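Side-chain contacts in xylulokinase (Brucella ovis, PDB 5VM1), which probably phosphorylates D-xylulose to D-xylulose 5-phosphate with ATP, as an FGGY-family sugar kinase: residues K331-V336 and L470-E475; V378-R383 and Q478-L483; S18-L23 and I57-T62; L23-A28 and G436-G441; V142-A145 and I151-R154. All blocks are in the same frame, centred on the assembly; numbering follows the deposited sequence.

Interaction 1: residues K331-V336 and L470-E475; sequences KAPGSV and LSAYDE
Pro333 lays its ring over one face of the Tyr473 phenol, where a loop meets the first turn of the C-terminal helix. CG lies farthest over the face, with CD beside it: Pro333 CG is 4.2 Å from the centroid of the Tyr473 ring, 25° off its normal, a CH-pi contact displaced toward the CD1-CE1 side. CD serves two partners. Pro333 CD stands 3.9 Å from Tyr473 CD1 and equally 3.9 Å from Ala472 CB, whose methyl points directly at the loop. On the tyrosine, the CB bond runs alongside the loop, and the ring beyond it, turned by a chi2 of 71°, reaches Pro333 with its face. The edge is approached differently, since Lys331 O sits near the ring plane, 4.0 Å from Tyr473 CE1. The CB bond of Lys331 itself points away from the helix. No hydrogen bond joins the two segments, so the contact is one of ring, methyl and carbonyl packing. Around it, Ala414, Thr417 and Ala418 of helix 409-419 touch Tyr473, while Glu376 of helix 367-390 touches Pro333. The loop, which leads from helix 319-326 into strand 337-339, thereby lies against helix 470-488 with those two helices as further neighbours.

Interaction 2: residues V378-R383 and Q478-L483; sequences VAFAIR and QRYHAL
Phe380 and Tyr480 carry this helix-to-helix contact, each sending its CB bond toward the opposite segment. The chief interaction is CH-pi. Phe380 CB rests almost exactly over the middle of the Tyr480 ring, 3.4 Å from the centroid and 8° off the normal, so the methylene lies over the centre of that face. The two rings themselves meet obliquely, with centroids 5.4 Å apart and planes at 53°. The side chains overlap head to tail, each running toward the other's helix: chi1 of 169° puts CG of Tyr480 anti to the backbone N and sends the phenol along Phe380 toward Ala381, while CG of Phe380 lies beside its own N and the phenyl ring runs back beside the root of the tyrosine. There Phe380 CD2 comes within 3.8 Å of Tyr480 CB. Further apolar packing falls to Ala381, whose CB lies 4.3 Å from Tyr480 CZ. Polar bonding between the segments is absent: the phenol oxygen Tyr480 OH ends 3.4 Å from Ala381 N, but the angle is too poor for a hydrogen bond. Charged and cation-pi contacts arise beside the core, where Arg383 forms a salt bridge with Asp474 and makes a cation-pi contact with Tyr477. Pro340, Tyr341 and Leu339 also pack on Tyr480. This is buried helix-helix packing, joining the long helix 367-390 to the C-terminal helix 470-488 in the C-terminal half of an FGGY kinase of the actin-like ATPase superfamily.

Interaction 3: residues S18-L23 and I57-T62; sequences SGVKAL and IKACRT
Val20 divides its two methyls between Ala59 and Cys60. The branches are placed by a chi1 of 171°: CG1 lies anti to the backbone N, and CG2 stands beside that N. Val20 CG2 meets the methyl of Ala59, which points back at the strand, with 3.8 Å between Val20 CG2 and Ala59 CB. Val20 CG1 lies 3.7 Å from Cys60 CA and 3.9 Å from Cys60 CB. The thiol continues past the same methyl, Cys60 SG being 4.1 Å from Val20 CG1. Cys60 thus presents its flank, whereas Ala59 faces the valine head-on. Side chains alternate along strand 19-26: Val20 and Ala22 turn toward helix 53-70, Lys21 and Leu23 toward helix 433-446. The strand belongs to the mixed sheet of the N-terminal domain, and helix 53-70 comes in the connection between strands 31-38 and 78-85, consistent with the ribonuclease H-like core of actin-like ATPases. Leu13 of strand 9-15 touches Cys60, and Leu15 touches Val20, whose side chain is about 7 Å from that of Asp14, a residue predicted to matter for activity. On the helix, Lys58 O accepts two bonds from Thr62 on opposite faces of its carbonyl plane. Thr62 OG1 donates at 3.0 Å to Lys58 O, tilted 31° from that plane, and the backbone N of Thr62 supplies the other.

Interaction 4: residues L23-A28 and G436-G441; sequences LLIDEA and GAARLG
Ile25 brings its CG1 branch to Ala438 by a chi1 of 65°, which wedges CG1 between its own backbone N and carbonyl carbon, and a chi2 of 166°, which stretches CD1 out toward the helix. Ile25 CD1 then stands 3.6 Å from Ala438 CB, with CG1 following at 3.8 Å from that same Ala438 CB. One methyl of the helix is therefore met by the last two carbons of the isoleucine branch. The tip of Ile25 also passes close to the backbone of the next residue, Ile25 CD1 lying 4.3 Å from Arg439 N. Leu23, also directed at the helix, adds chiefly its carbonyl: Leu23 O is 4.3 Å from Ala438 CB. Just beyond Ile25 the chain bends in an Asx turn, where Ala28 N donates to Asp26 OD1 at 2.6 Å, almost in line with the carboxylate C-O bond. Arg439 directs its guanidinium group past the apolar contact, NE bonding to Gln29 OE1 and NH1 to the carbonyl oxygens of Thr455 and Cys249. Strand 23-26 and helix 436-441 approach to 8.5 Å between axes and run at 48° to each other. Helix 433-446 of the C-terminal domain thus packs on a strand of the N-terminal sheet, with strand 9-15 hydrogen-bonded along one edge of strand 19-26 and strand 31-38 along the other.

Interaction 5: residues V142-A145 and I151-R154; sequences VWVA and IFAR
Phe152 folds its ring against Ala145, the methyl of Ala145 sitting over the centre of one ring face. Starting at the root, Phe152 CB is 3.8 Å from Ala145 CA and a little farther from Val144: 4.1 Å separates Phe152 CB from Val144 CG1, with the carbonyl oxygen of Val144 at a similar distance. Chi1 of -170° sets CG anti to the backbone N, which swings the ring over the end of the neighbouring helix. Phe152 CG is 3.7 Å from both CA and CB of Ala145. From there outward one partner dominates: CD1, CD2, CE1, CE2 and finally CZ all look onto Ala145 CB, and CD1 also comes near Ala145 N. At the tip Phe152 CZ is still 3.9 Å from Ala145 CB. The result is a CH-pi contact, with Ala145 CB 3.5 Å from the ring centroid and only 5° off the normal. The two helices, 137-147 and 149-153, follow each other across a very short link, two consecutive helices packed against each other in the N-terminal domain of the kinase. Val144 approaches the ring at its edge, CG1 lying near the ring plane. That same methyl also meets Ile151, the residue before Phe152, Val144 CG1 standing 4.0 Å from Ile151 CG2, with the two side chains crossing at about a right angle. Leu92 of strand 91-93 touches both Val144 and Ile151, and Leu100 also packs on Ile151.

Overall arrangement
Interactions 1 and 2 form one cluster in the C-terminal half: both use helix 470-488, their centres are about 11 Å apart, and they touch each other directly. Interactions 3 and 4 adjoin at Leu23 of strand 19-26, about 16 Å apart by centres, and engage the helices on its two faces. Interaction 5 lies in the N-terminal half, about 29 Å from interaction 3 between centres and nested within the loop closed by interaction 4. Along the chain, interactions 3 and 5 close before 1 and 2 open, whereas interaction 4 spans 407 intervening residues. It therefore ties the two domains together, while interactions 3 and 5 lie within the N-terminal domain and 1 and 2 in the C-terminal half.

Interaction 1: residues K331-V336 and L470-E475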
# COMPACT_ATOMS: atom_id res chain seq x y z
N LYS A 331 -11.60 -9.06 26.59
CA LYS A 331 -12.86 -9.59 27.10
C LYS A 331 -13.43 -10.62 26.13
O LYS A 331 -13.18 -10.58 24.92
CB LYS A 331 -13.88 -8.46 27.28
CG LYS A 331 -13.48 -7.43 28.30
CD LYS A 331 -14.51 -6.33 28.32
CE LYS A 331 -14.05 -5.12 29.11
NZ LYS A 331 -15.00 -4.00 28.81
N ALA A 332 -14.22 -11.54 26.67
CA ALA A 332 -14.92 -12.48 25.80
C ALA A 332 -15.95 -11.73 24.98
O ALA A 332 -16.55 -10.78 25.47
CB ALA A 332 -15.63 -13.56 26.61
N PRO A 333 -16.13 -12.08 23.71
CA PRO A 333 -17.11 -11.35 22.90
C PRO A 333 -18.50 -11.47 23.53
O PRO A 333 -18.84 -12.49 24.14
CB PRO A 333 -17.05 -12.05 21.54
CG PRO A 333 -15.73 -12.74 21.52
CD PRO A 333 -15.46 -13.14 22.95
N GLY A 334 -19.28 -10.40 23.39
CA GLY A 334 -20.66 -10.40 23.79
C GLY A 334 -21.59 -10.69 22.62
O GLY A 334 -21.18 -11.12 21.54
N SER A 335 -22.87 -10.41 22.85
CA SER A 335 -23.87 -10.71 21.84
C SER A 335 -23.83 -9.74 20.68
O SER A 335 -24.39 -10.04 19.62
CB SER A 335 -25.27 -10.74 22.47
OG SER A 335 -25.64 -9.49 23.00
N VAL A 336 -23.14 -8.60 20.85
CA VAL A 336 -23.02 -7.59 19.80
C VAL A 336 -21.97 -8.00 18.78
O VAL A 336 -20.85 -8.40 19.13
CB VAL A 336 -22.69 -6.22 20.38
CG1 VAL A 336 -22.59 -5.25 19.24
CG2 VAL A 336 -23.75 -5.77 21.37
N LEU A 470 -9.82 -18.28 22.91
CA LEU A 470 -9.75 -18.77 21.53
C LEU A 470 -11.07 -19.37 21.08
O LEU A 470 -11.51 -19.17 19.94
CB LEU A 470 -8.66 -19.82 21.37
CG LEU A 470 -7.25 -19.30 21.15
CD1 LEU A 470 -6.33 -20.49 21.05
CD2 LEU A 470 -7.15 -18.38 19.93
N SER A 471 -11.70 -20.14 21.97
CA SER A 471 -12.96 -20.79 21.62
C SER A 471 -14.08 -19.77 21.49
O SER A 471 -14.84 -19.80 20.52
CB SER A 471 -13.30 -21.84 22.68
OG SER A 471 -14.52 -22.49 22.37
N ALA A 472 -14.18 -18.84 22.44
CA ALA A 472 -15.22 -17.82 22.36
C ALA A 472 -15.05 -16.96 21.12
O ALA A 472 -16.04 -16.56 20.49
CB ALA A 472 -15.23 -16.97 23.63
N TYR A 473 -13.80 -16.69 20.71
CA TYR A 473 -13.59 -15.91 19.49
C TYR A 473 -14.00 -16.70 18.25
O TYR A 473 -14.48 -16.08 17.29
CB TYR A 473 -12.13 -15.45 19.39
CG TYR A 473 -11.90 -14.02 19.80
CD1 TYR A 473 -11.98 -13.64 21.15
CD2 TYR A 473 -11.66 -13.02 18.85
CE1 TYR A 473 -11.79 -12.32 21.54
CE2 TYR A 473 -11.49 -11.68 19.25
CZ TYR A 473 -11.55 -11.35 20.59
OH TYR A 473 -11.38 -10.04 20.97
N ASP A 474 -13.80 -18.03 18.22
CA ASP A 474 -14.31 -18.84 17.11
C ASP A 474 -15.83 -18.76 17.03
O ASP A 474 -16.41 -18.58 15.95
CB ASP A 474 -13.93 -20.32 17.28
CG ASP A 474 -12.52 -20.64 16.85
OD1 ASP A 474 -11.85 -19.81 16.17
OD2 ASP A 474 -12.07 -21.76 17.20
N GLU A 475 -16.48 -18.89 18.18
CA GLU A 475 -17.93 -18.84 18.22
C GLU A 475 -18.41 -17.49 17.71
O GLU A 475 -19.31 -17.42 16.87
CB GLU A 475 -18.36 -19.13 19.66
CG GLU A 475 -19.82 -19.15 19.99
CD GLU A 475 -19.99 -19.21 21.49
OE1 GLU A 475 -20.81 -18.43 22.04
OE2 GLU A 475 -19.28 -20.02 22.13

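Interaction 2: residues V378-R383 and Q478-L483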
# COMPACT_ATOMS: atom_id res chain seq x y z
N VAL A 378 -13.56 -5.89 13.12
CA VAL A 378 -12.45 -5.67 12.20
C VAL A 378 -11.46 -6.81 12.31
O VAL A 378 -10.98 -7.31 11.30
CB VAL A 378 -11.78 -4.31 12.45
CG1 VAL A 378 -10.40 -4.28 11.80
CG2 VAL A 378 -12.62 -3.22 11.85
N ALA A 379 -11.23 -7.31 13.53
CA ALA A 379 -10.38 -8.49 13.69
C ALA A 379 -10.92 -9.66 12.87
O ALA A 379 -10.15 -10.34 12.18
CB ALA A 379 -10.29 -8.88 15.17
N PHE A 380 -12.25 -9.88 12.90
CA PHE A 380 -12.85 -10.96 12.11
C PHE A 380 -12.70 -10.73 10.61
O PHE A 380 -12.45 -11.69 9.86
CB PHE A 380 -14.33 -11.09 12.48
CG PHE A 380 -14.55 -11.54 13.87
CD1 PHE A 380 -13.71 -12.46 14.44
CD2 PHE A 380 -15.59 -11.02 14.64
CE1 PHE A 380 -13.88 -12.88 15.74
CE2 PHE A 380 -15.77 -11.43 15.94
CZ PHE A 380 -14.92 -12.35 16.49
N ALA A 381 -12.80 -9.49 10.15
CA ALA A 381 -12.51 -9.21 8.74
C ALA A 381 -11.07 -9.57 8.40
O ALA A 381 -10.80 -10.13 7.33
CB ALA A 381 -12.77 -7.74 8.42
N ILE A 382 -10.12 -9.25 9.28
CA ILE A 382 -8.74 -9.69 9.06
C ILE A 382 -8.67 -11.21 8.98
O ILE A 382 -7.97 -11.77 8.14
CB ILE A 382 -7.82 -9.14 10.16
CG1 ILE A 382 -7.77 -7.61 10.12
CG2 ILE A 382 -6.40 -9.69 9.99
CD1 ILE A 382 -7.10 -7.02 11.29
N ARG A 383 -9.41 -11.91 9.84
CA ARG A 383 -9.41 -13.37 9.77
C ARG A 383 -10.05 -13.86 8.47
O ARG A 383 -9.64 -14.88 7.92
CB ARG A 383 -10.07 -13.95 11.03
CG ARG A 383 -11.10 -14.99 10.85
CD ARG A 383 -10.68 -16.31 11.38
NE ARG A 383 -11.02 -16.59 12.78
CZ ARG A 383 -11.37 -17.81 13.21
NH1 ARG A 383 -11.65 -18.03 14.49
NH2 ARG A 383 -11.48 -18.81 12.33
N GLN A 478 -17.81 -17.16 13.92
CA GLN A 478 -18.81 -17.83 13.10
C GLN A 478 -20.09 -17.00 12.99
O GLN A 478 -20.70 -16.93 11.92
CB GLN A 478 -19.08 -19.23 13.64
CG GLN A 478 -17.88 -20.18 13.49
CD GLN A 478 -17.52 -20.48 12.03
OE1 GLN A 478 -18.33 -20.25 11.12
NE2 GLN A 478 -16.29 -20.94 11.81
N ARG A 479 -20.49 -16.33 14.08
CA ARG A 479 -21.61 -15.40 14.03
C ARG A 479 -21.36 -14.31 13.00
O ARG A 479 -22.19 -14.07 12.11
CB ARG A 479 -21.81 -14.77 15.41
CG ARG A 479 -23.18 -14.98 16.08
CD ARG A 479 -22.99 -15.30 17.57
NE ARG A 479 -22.22 -14.25 18.25
CZ ARG A 479 -21.46 -14.45 19.33
NH1 ARG A 479 -21.35 -15.67 19.86
NH2 ARG A 479 -20.80 -13.41 19.87
N TYR A 480 -20.18 -13.70 13.04
CA TYR A 480 -19.82 -12.65 12.09
C TYR A 480 -19.87 -13.17 10.66
O TYR A 480 -20.33 -12.48 9.74
CB TYR A 480 -18.43 -12.12 12.45
CG TYR A 480 -17.75 -11.21 11.46
CD1 TYR A 480 -17.09 -11.72 10.34
CD2 TYR A 480 -17.71 -9.84 11.67
CE1 TYR A 480 -16.45 -10.89 9.44
CE2 TYR A 480 -17.08 -9.00 10.78
CZ TYR A 480 -16.44 -9.53 9.66
OH TYR A 480 -15.79 -8.69 8.79
N HIS A 481 -19.39 -14.40 10.46
CA HIS A 481 -19.33 -14.98 9.12
C HIS A 481 -20.72 -15.30 8.58
O HIS A 481 -20.98 -15.12 7.38
CB HIS A 481 -18.45 -16.22 9.15
CG HIS A 481 -18.12 -16.76 7.80
ND1 HIS A 481 -18.28 -18.08 7.46
CD2 HIS A 481 -17.61 -16.15 6.70
CE1 HIS A 481 -17.91 -18.27 6.21
NE2 HIS A 481 -17.50 -17.11 5.73
N ALA A 482 -21.63 -15.80 9.43
CA ALA A 482 -23.00 -16.13 9.02
C ALA A 482 -23.84 -14.90 8.72
O ALA A 482 -24.83 -15.00 7.99
CB ALA A 482 -23.70 -16.97 10.09
N LEU A 483 -23.49 -13.74 9.28
CA LEU A 483 -24.24 -12.53 9.00
C LEU A 483 -24.11 -12.08 7.55
O LEU A 483 -25.05 -11.48 7.02
CB LEU A 483 -23.80 -11.41 9.95
CG LEU A 483 -24.78 -11.33 11.12
CD1 LEU A 483 -24.27 -10.46 12.25
CD2 LEU A 483 -26.12 -10.84 10.62

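Interaction 3: residues S18-L23 and I57-T62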
# COMPACT_ATOMS: atom_id res chain seq x y z
N SER A 18 -0.23 12.44 0.61
CA SER A 18 -0.25 13.62 1.47
C SER A 18 1.09 14.35 1.54
O SER A 18 1.15 15.46 2.08
CB SER A 18 -0.67 13.22 2.89
OG SER A 18 0.41 12.53 3.53
N GLY A 19 2.18 13.74 1.06
CA GLY A 19 3.45 14.45 1.07
C GLY A 19 4.60 13.62 0.55
O GLY A 19 4.46 12.45 0.18
N VAL A 20 5.76 14.26 0.52
CA VAL A 20 7.02 13.65 0.11
C VAL A 20 7.88 13.56 1.36
O VAL A 20 8.14 14.59 2.01
CB VAL A 20 7.71 14.46 -0.99
CG1 VAL A 20 9.13 13.94 -1.25
CG2 VAL A 20 6.86 14.47 -2.26
N LYS A 21 8.30 12.35 1.72
CA LYS A 21 9.16 12.10 2.86
C LYS A 21 10.56 11.79 2.35
O LYS A 21 10.71 11.11 1.33
CB LYS A 21 8.64 10.92 3.71
CG LYS A 21 8.91 11.07 5.21
CD LYS A 21 9.70 9.91 5.79
CE LYS A 21 10.23 10.23 7.19
NZ LYS A 21 9.45 9.62 8.31
N ALA A 22 11.57 12.38 2.98
CA ALA A 22 12.96 12.15 2.63
C ALA A 22 13.67 11.58 3.85
O ALA A 22 13.66 12.20 4.91
CB ALA A 22 13.64 13.43 2.16
N LEU A 23 14.31 10.44 3.69
CA LEU A 23 14.91 9.74 4.81
C LEU A 23 16.35 9.42 4.47
O LEU A 23 16.62 8.81 3.43
CB LEU A 23 14.15 8.46 5.14
CG LEU A 23 14.62 7.71 6.37
CD1 LEU A 23 14.44 8.55 7.59
CD2 LEU A 23 13.84 6.44 6.50
N ILE A 57 7.54 17.66 -7.32
CA ILE A 57 8.93 18.11 -7.39
C ILE A 57 9.20 19.25 -6.40
O ILE A 57 10.25 19.26 -5.74
CB ILE A 57 9.27 18.47 -8.85
CG1 ILE A 57 9.12 17.19 -9.70
CG2 ILE A 57 10.67 19.04 -8.95
CD1 ILE A 57 9.58 17.36 -11.14
N LYS A 58 8.30 20.22 -6.29
CA LYS A 58 8.52 21.29 -5.31
C LYS A 58 8.57 20.71 -3.89
O LYS A 58 9.38 21.14 -3.06
CB LYS A 58 7.44 22.37 -5.42
N ALA A 59 7.71 19.73 -3.60
CA ALA A 59 7.71 19.11 -2.28
C ALA A 59 8.99 18.31 -2.04
O ALA A 59 9.59 18.37 -0.96
CB ALA A 59 6.48 18.20 -2.13
N CYS A 60 9.43 17.59 -3.06
CA CYS A 60 10.66 16.82 -2.96
C CYS A 60 11.88 17.73 -2.85
O CYS A 60 12.80 17.45 -2.07
CB CYS A 60 10.74 15.88 -4.16
SG CYS A 60 11.99 14.63 -4.04
N ARG A 61 11.90 18.83 -3.62
CA ARG A 61 12.97 19.81 -3.49
C ARG A 61 12.99 20.44 -2.11
O ARG A 61 14.05 20.75 -1.56
CB ARG A 61 12.82 20.90 -4.55
CG ARG A 61 13.39 20.57 -5.90
CD ARG A 61 13.86 21.82 -6.60
NE ARG A 61 15.07 21.59 -7.38
CZ ARG A 61 15.09 21.37 -8.69
NH1 ARG A 61 16.25 21.17 -9.32
NH2 ARG A 61 13.94 21.36 -9.37
N THR A 62 11.81 20.65 -1.54
CA THR A 62 11.72 21.23 -0.20
C THR A 62 12.36 20.31 0.81
O THR A 62 13.20 20.73 1.61
CB THR A 62 10.25 21.51 0.14
OG1 THR A 62 9.79 22.68 -0.54
CG2 THR A 62 10.03 21.67 1.65

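Interaction 4: residues L23-A28 and G436-G441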
# COMPACT_ATOMS: atom_id res chain seq x y z
N LEU A 23 14.31 10.44 3.69
CA LEU A 23 14.91 9.74 4.81
C LEU A 23 16.35 9.42 4.47
O LEU A 23 16.62 8.81 3.43
CB LEU A 23 14.15 8.46 5.14
CG LEU A 23 14.62 7.71 6.37
CD1 LEU A 23 14.44 8.55 7.59
CD2 LEU A 23 13.84 6.44 6.50
N LEU A 24 17.26 9.79 5.37
CA LEU A 24 18.68 9.57 5.15
C LEU A 24 19.19 8.61 6.20
O LEU A 24 19.00 8.82 7.40
CB LEU A 24 19.45 10.89 5.20
CG LEU A 24 20.94 10.81 4.87
CD1 LEU A 24 21.18 10.33 3.45
CD2 LEU A 24 21.53 12.18 5.08
N ILE A 25 19.87 7.56 5.73
CA ILE A 25 20.39 6.51 6.58
C ILE A 25 21.85 6.24 6.22
O ILE A 25 22.31 6.51 5.11
CB ILE A 25 19.57 5.20 6.46
CG1 ILE A 25 19.72 4.63 5.04
CG2 ILE A 25 18.10 5.42 6.88
CD1 ILE A 25 19.23 3.23 4.91
N ASP A 26 22.56 5.65 7.17
CA ASP A 26 23.97 5.34 7.02
C ASP A 26 24.11 3.88 6.62
O ASP A 26 23.12 3.21 6.32
CB ASP A 26 24.73 5.66 8.32
CG ASP A 26 24.23 4.86 9.51
OD1 ASP A 26 24.18 3.62 9.42
OD2 ASP A 26 23.90 5.47 10.55
N GLU A 27 25.36 3.40 6.58
CA GLU A 27 25.62 2.03 6.15
C GLU A 27 24.98 0.98 7.07
O GLU A 27 24.69 -0.13 6.61
CB GLU A 27 27.14 1.78 6.04
N ALA A 28 24.70 1.33 8.33
CA ALA A 28 24.11 0.39 9.28
C ALA A 28 22.61 0.57 9.43
O ALA A 28 22.01 -0.02 10.35
CB ALA A 28 24.79 0.55 10.64
N GLY A 436 11.99 1.70 3.52
CA GLY A 436 12.19 0.69 2.49
C GLY A 436 12.85 1.26 1.25
O GLY A 436 13.69 0.61 0.62
N ALA A 437 12.46 2.48 0.89
CA ALA A 437 13.10 3.15 -0.22
C ALA A 437 14.59 3.38 0.05
O ALA A 437 15.44 3.07 -0.79
CB ALA A 437 12.35 4.46 -0.50
N ALA A 438 14.94 3.86 1.25
CA ALA A 438 16.36 3.99 1.57
C ALA A 438 17.07 2.65 1.45
O ALA A 438 18.12 2.56 0.81
CB ALA A 438 16.52 4.55 2.98
N ARG A 439 16.46 1.60 1.99
CA ARG A 439 17.02 0.26 1.87
C ARG A 439 17.19 -0.17 0.42
O ARG A 439 18.22 -0.75 0.06
CB ARG A 439 16.14 -0.74 2.62
CG ARG A 439 16.41 -0.80 4.10
CD ARG A 439 15.52 -1.81 4.77
NE ARG A 439 16.17 -2.36 5.95
CZ ARG A 439 15.64 -3.30 6.71
NH1 ARG A 439 14.45 -3.80 6.43
NH2 ARG A 439 16.32 -3.76 7.74
N LEU A 440 16.20 0.12 -0.44
CA LEU A 440 16.36 -0.25 -1.85
C LEU A 440 17.51 0.54 -2.48
O LEU A 440 18.31 -0.01 -3.24
CB LEU A 440 15.04 -0.05 -2.60
CG LEU A 440 13.92 -1.06 -2.27
CD1 LEU A 440 12.55 -0.69 -2.86
CD2 LEU A 440 14.28 -2.47 -2.69
N GLY A 441 17.66 1.80 -2.09
CA GLY A 441 18.81 2.56 -2.54
C GLY A 441 20.11 1.94 -2.07
O GLY A 441 21.08 1.87 -2.84

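Interaction 5: residues V142-A145 and I151-R154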
# COMPACT_ATOMS: atom_id res chain seq x y z
N VAL A 142 -8.58 4.43 -20.51
CA VAL A 142 -9.77 4.37 -21.35
C VAL A 142 -10.63 5.60 -21.10
O VAL A 142 -11.15 6.21 -22.04
CB VAL A 142 -10.52 3.05 -21.10
CG1 VAL A 142 -11.73 2.92 -22.06
CG2 VAL A 142 -9.55 1.85 -21.19
N TRP A 143 -10.74 6.01 -19.83
CA TRP A 143 -11.47 7.23 -19.48
C TRP A 143 -10.97 8.42 -20.27
O TRP A 143 -11.76 9.17 -20.85
CB TRP A 143 -11.38 7.54 -17.96
CG TRP A 143 -12.31 8.66 -17.58
CD1 TRP A 143 -13.64 8.53 -17.26
CD2 TRP A 143 -12.02 10.07 -17.53
NE1 TRP A 143 -14.19 9.76 -17.03
CE2 TRP A 143 -13.23 10.73 -17.19
CE3 TRP A 143 -10.88 10.85 -17.75
CZ2 TRP A 143 -13.32 12.12 -17.04
CZ3 TRP A 143 -10.97 12.23 -17.61
CH2 TRP A 143 -12.19 12.85 -17.26
N VAL A 144 -9.64 8.60 -20.30
CA VAL A 144 -9.02 9.73 -20.99
C VAL A 144 -9.29 9.66 -22.49
O VAL A 144 -9.60 10.67 -23.13
CB VAL A 144 -7.51 9.78 -20.68
CG1 VAL A 144 -6.82 10.93 -21.42
CG2 VAL A 144 -7.26 9.91 -19.19
N ALA A 145 -9.20 8.46 -23.08
CA ALA A 145 -9.46 8.31 -24.51
C ALA A 145 -10.87 8.73 -24.89
O ALA A 145 -11.10 9.19 -26.02
CB ALA A 145 -9.17 6.87 -24.95
N ILE A 151 -5.99 15.09 -25.27
CA ILE A 151 -4.89 14.68 -24.41
C ILE A 151 -4.44 13.25 -24.71
O ILE A 151 -3.25 12.94 -24.57
CB ILE A 151 -5.34 14.87 -22.95
CG1 ILE A 151 -5.47 16.38 -22.72
CG2 ILE A 151 -4.43 14.10 -21.97
CD1 ILE A 151 -5.91 16.78 -21.37
N PHE A 152 -5.36 12.37 -25.09
CA PHE A 152 -4.98 10.99 -25.33
C PHE A 152 -4.12 10.86 -26.59
O PHE A 152 -3.17 10.07 -26.62
CB PHE A 152 -6.23 10.11 -25.43
CG PHE A 152 -5.94 8.64 -25.44
CD1 PHE A 152 -5.62 7.97 -24.25
CD2 PHE A 152 -6.01 7.93 -26.62
CE1 PHE A 152 -5.35 6.60 -24.26
CE2 PHE A 152 -5.75 6.57 -26.64
CZ PHE A 152 -5.42 5.89 -25.46
N ALA A 153 -4.41 11.67 -27.61
CA ALA A 153 -3.67 11.61 -28.87
C ALA A 153 -2.22 12.03 -28.72
O ALA A 153 -1.39 11.60 -29.52
CB ALA A 153 -4.34 12.52 -29.91
N ARG A 154 -1.90 12.82 -27.70
CA ARG A 154 -0.57 13.36 -27.47
C ARG A 154 0.24 12.56 -26.46
O ARG A 154 1.39 12.91 -26.20
CB ARG A 154 -0.65 14.82 -26.99
CG ARG A 154 -1.32 15.74 -27.98
CD ARG A 154 -1.02 17.16 -27.60
NE ARG A 154 -2.05 17.73 -26.73
CZ ARG A 154 -1.81 18.55 -25.72
NH1 ARG A 154 -0.55 18.89 -25.42
NH2 ARG A 154 -2.82 19.02 -25.00